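Local coordinates for tubulin-like protein CetZ (Methanosaeta thermophila, PDB 3ZID) that binds GTP as a tubulin- and FtsZ-like GTPase and is probably involved in the control of cell shape, at residues V197-L202 and L234-A239. Residues are numbered along the deposited sequence; the frame is centred on the assembly and turned at random.
Sequences VAQRLL and LGYYQA
Gln199 makes the first side-chain contact from helix 197-202 to strand 234-238. Its CG lies anti to the backbone N and the chain beyond is extended, so the amide crosses the end of the Tyr236 ring, the two planes 29° apart. Gln199 NE2 lies 3.2 Å from Tyr236 OH, but the angle is too poor for a hydrogen bond; that hydroxyl bonds instead to the guanidinium of Arg315.

Arg200, one residue on, carries most of the helix's share of the contact. Its CB rests on Leu234 CD1 at 3.7 Å, and from CG to NE the chain runs extended past Tyr236. Tyr236 CB sits over the centre of one guanidinium face, 3.3 Å above the plane, while the ring lies obliquely beside Arg200 CG. At the guanidinium edge, Arg200 NH1 donates to Leu234 O at 3.0 Å, in the guanidinium plane but above that of the carbonyl and bent to 137° at the hydrogen. Gly258 O accepts from the same nitrogen, so two backbone carbonyls hold this buried charge.

Leu201 starts away from the strand, yet its CD2 reaches Leu234 CD1 at 4.1 Å, the two side chains crossing at about a right angle.

Segment 197-202 belongs to helix 186-210, the core helix that joins the nucleotide-binding and second domains in tubulin/FtsZ proteins; it crosses strand 234-238, part of edge strand 232-238 of the mixed sheet, at 93°, with helix 10-30 packed beside it and strand 315-322 next in the sheet.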
ATOM      1  N   VAL A 197      -5.243  -3.190  -6.988  1.00 14.93           N
ATOM      2  CA  VAL A 197      -3.910  -2.657  -6.726  1.00 13.35           C
ATOM      3  C   VAL A 197      -3.003  -3.009  -7.890  1.00 12.81           C
ATOM      4  O   VAL A 197      -2.340  -2.158  -8.449  1.00 17.84           O
ATOM      5  CB  VAL A 197      -3.284  -3.233  -5.436  1.00 14.03           C
ATOM      6  CG1 VAL A 197      -1.850  -2.694  -5.269  1.00 13.05           C
ATOM      7  CG2 VAL A 197      -4.131  -2.844  -4.220  1.00 12.86           C
ATOM      8  N   ALA A 198      -2.995  -4.287  -8.247  1.00 12.43           N
ATOM      9  CA  ALA A 198      -2.162  -4.785  -9.328  1.00 21.17           C
ATOM     10  C   ALA A 198      -2.463  -4.062 -10.643  1.00 15.23           C
ATOM     11  O   ALA A 198      -1.562  -3.716 -11.400  1.00 18.70           O
ATOM     12  CB  ALA A 198      -2.349  -6.278  -9.471  1.00 17.04           C
ATOM     13  N   GLN A 199      -3.740  -3.839 -10.911  1.00 21.45           N
ATOM     14  CA  GLN A 199      -4.141  -3.186 -12.154  1.00 22.57           C
ATOM     15  C   GLN A 199      -3.555  -1.791 -12.215  1.00 21.83           C
ATOM     16  O   GLN A 199      -2.954  -1.390 -13.222  1.00 18.95           O
ATOM     17  CB  GLN A 199      -5.652  -3.091 -12.217  1.00 20.86           C
ATOM     18  CG  GLN A 199      -6.213  -2.653 -13.544  1.00 23.63           C
ATOM     19  CD  GLN A 199      -7.734  -2.799 -13.568  1.00 37.58           C
ATOM     20  OE1 GLN A 199      -8.397  -2.687 -12.527  1.00 38.64           O
ATOM     21  NE2 GLN A 199      -8.286  -3.066 -14.743  1.00 37.88           N
ATOM     22  N   ARG A 200      -3.678  -1.073 -11.105  1.00 18.45           N
ATOM     23  CA  ARG A 200      -3.152   0.276 -11.031  1.00 18.02           C
ATOM     24  C   ARG A 200      -1.631   0.332 -11.102  1.00 13.93           C
ATOM     25  O   ARG A 200      -1.102   1.180 -11.795  1.00 19.61           O
ATOM     26  CB  ARG A 200      -3.676   0.992  -9.784  1.00 12.24           C
ATOM     27  CG  ARG A 200      -5.127   1.421  -9.959  1.00 23.17           C
ATOM     28  CD  ARG A 200      -5.877   1.525  -8.651  1.00 20.40           C
ATOM     29  NE  ARG A 200      -7.302   1.240  -8.831  1.00 21.00           N
ATOM     30  CZ  ARG A 200      -8.278   1.976  -8.323  1.00 21.89           C
ATOM     31  NH1 ARG A 200      -8.005   3.068  -7.603  1.00 21.32           N
ATOM     32  NH2 ARG A 200      -9.532   1.634  -8.554  1.00 29.47           N
ATOM     33  N   LEU A 201      -0.930  -0.601 -10.453  1.00 11.78           N
ATOM     34  CA  LEU A 201       0.534  -0.586 -10.463  1.00 12.79           C
ATOM     35  C   LEU A 201       1.078  -0.877 -11.861  1.00 13.58           C
ATOM     36  O   LEU A 201       2.062  -0.282 -12.299  1.00 14.23           O
ATOM     37  CB  LEU A 201       1.108  -1.618  -9.488  1.00 15.59           C
ATOM     38  CG  LEU A 201       0.991  -1.343  -7.979  1.00 23.01           C
ATOM     39  CD1 LEU A 201       1.616  -2.506  -7.187  1.00 27.63           C
ATOM     40  CD2 LEU A 201       1.626  -0.012  -7.626  1.00 19.26           C
ATOM     41  N   LEU A 202       0.445  -1.840 -12.526  1.00 11.71           N
ATOM     42  CA  LEU A 202       0.828  -2.201 -13.887  1.00 17.64           C
ATOM     43  C   LEU A 202       0.587  -1.053 -14.860  1.00 12.90           C
ATOM     44  O   LEU A 202       1.414  -0.790 -15.732  1.00 18.08           O
ATOM     45  CB  LEU A 202       0.109  -3.471 -14.327  1.00 16.25           C
ATOM     46  CG  LEU A 202       0.744  -4.708 -13.687  1.00 15.43           C
ATOM     47  CD1 LEU A 202      -0.126  -5.929 -13.922  1.00 17.01           C
ATOM     48  CD2 LEU A 202       2.161  -4.906 -14.261  1.00 17.73           C
ATOM     49  N   LEU A 234      -3.506   5.801  -5.432  1.00 15.44           N
ATOM     50  CA  LEU A 234      -3.731   5.727  -6.870  1.00 19.56           C
ATOM     51  C   LEU A 234      -5.236   5.734  -7.142  1.00 22.55           C
ATOM     52  O   LEU A 234      -6.003   5.013  -6.501  1.00 20.89           O
ATOM     53  CB  LEU A 234      -3.130   4.446  -7.445  1.00 13.23           C
ATOM     54  CG  LEU A 234      -1.628   4.272  -7.296  1.00 18.68           C
ATOM     55  CD1 LEU A 234      -1.178   2.938  -7.897  1.00 12.52           C
ATOM     56  CD2 LEU A 234      -0.903   5.418  -7.990  1.00 24.64           C
ATOM     57  N   GLY A 235      -5.648   6.519  -8.126  1.00 21.55           N
ATOM     58  CA  GLY A 235      -7.021   6.481  -8.608  1.00 22.31           C
ATOM     59  C   GLY A 235      -7.085   5.897 -10.023  1.00 22.34           C
ATOM     60  O   GLY A 235      -6.092   5.835 -10.737  1.00 21.41           O
ATOM     61  N   TYR A 236      -8.260   5.446 -10.423  1.00 19.77           N
ATOM     62  CA  TYR A 236      -8.354   4.712 -11.663  1.00 23.70           C
ATOM     63  C   TYR A 236      -9.770   4.755 -12.165  1.00 25.32           C
ATOM     64  O   TYR A 236     -10.709   4.735 -11.376  1.00 24.87           O
ATOM     65  CB  TYR A 236      -7.970   3.270 -11.417  1.00 20.18           C
ATOM     66  CG  TYR A 236      -7.970   2.375 -12.625  1.00 23.26           C
ATOM     67  CD1 TYR A 236      -9.109   1.690 -13.026  1.00 23.16           C
ATOM     68  CD2 TYR A 236      -6.802   2.181 -13.343  1.00 26.59           C
ATOM     69  CE1 TYR A 236      -9.075   0.844 -14.122  1.00 19.29           C
ATOM     70  CE2 TYR A 236      -6.759   1.347 -14.416  1.00 30.24           C
ATOM     71  CZ  TYR A 236      -7.892   0.691 -14.813  1.00 26.83           C
ATOM     72  OH  TYR A 236      -7.798  -0.139 -15.902  1.00 32.81           O
ATOM     73  N   TYR A 237      -9.918   4.843 -13.480  1.00 16.37           N
ATOM     74  CA  TYR A 237     -11.216   4.702 -14.101  1.00 17.90           C
ATOM     75  C   TYR A 237     -11.079   4.244 -15.524  1.00 16.79           C
ATOM     76  O   TYR A 237     -10.341   4.839 -16.289  1.00 17.65           O
ATOM     77  CB  TYR A 237     -11.980   6.013 -14.072  1.00 23.32           C
ATOM     78  CG  TYR A 237     -13.346   5.901 -14.719  1.00 29.77           C
ATOM     79  CD1 TYR A 237     -14.427   5.346 -14.047  1.00 27.04           C
ATOM     80  CD2 TYR A 237     -13.536   6.333 -16.024  1.00 28.39           C
ATOM     81  CE1 TYR A 237     -15.665   5.249 -14.658  1.00 22.16           C
ATOM     82  CE2 TYR A 237     -14.766   6.247 -16.632  1.00 29.10           C
ATOM     83  CZ  TYR A 237     -15.813   5.697 -15.953  1.00 22.38           C
ATOM     84  OH  TYR A 237     -17.014   5.605 -16.582  1.00 28.36           O
ATOM     85  N   GLN A 238     -11.774   3.170 -15.850  1.00 19.18           N
ATOM     86  CA  GLN A 238     -11.853   2.663 -17.212  1.00 22.15           C
ATOM     87  C   GLN A 238     -13.183   3.094 -17.824  1.00 24.09           C
ATOM     88  O   GLN A 238     -14.221   2.686 -17.345  1.00 23.72           O
ATOM     89  CB  GLN A 238     -11.795   1.147 -17.201  1.00 27.10           C
ATOM     90  CG  GLN A 238     -12.099   0.528 -18.541  1.00 26.19           C
ATOM     91  CD  GLN A 238     -10.983   0.739 -19.504  1.00 25.52           C
ATOM     92  OE1 GLN A 238      -9.931   0.163 -19.326  1.00 25.54           O
ATOM     93  NE2 GLN A 238     -11.184   1.585 -20.515  1.00 26.49           N
ATOM     94  N   ALA A 239     -13.154   3.931 -18.854  1.00 27.33           N
ATOM     95  CA  ALA A 239     -14.369   4.356 -19.546  1.00 29.78           C
ATOM     96  C   ALA A 239     -14.942   3.276 -20.459  1.00 35.44           C
ATOM     97  O   ALA A 239     -14.222   2.370 -20.880  1.00 28.05           O
ATOM     98  CB  ALA A 239     -14.111   5.638 -20.358  1.00 23.45           C
TER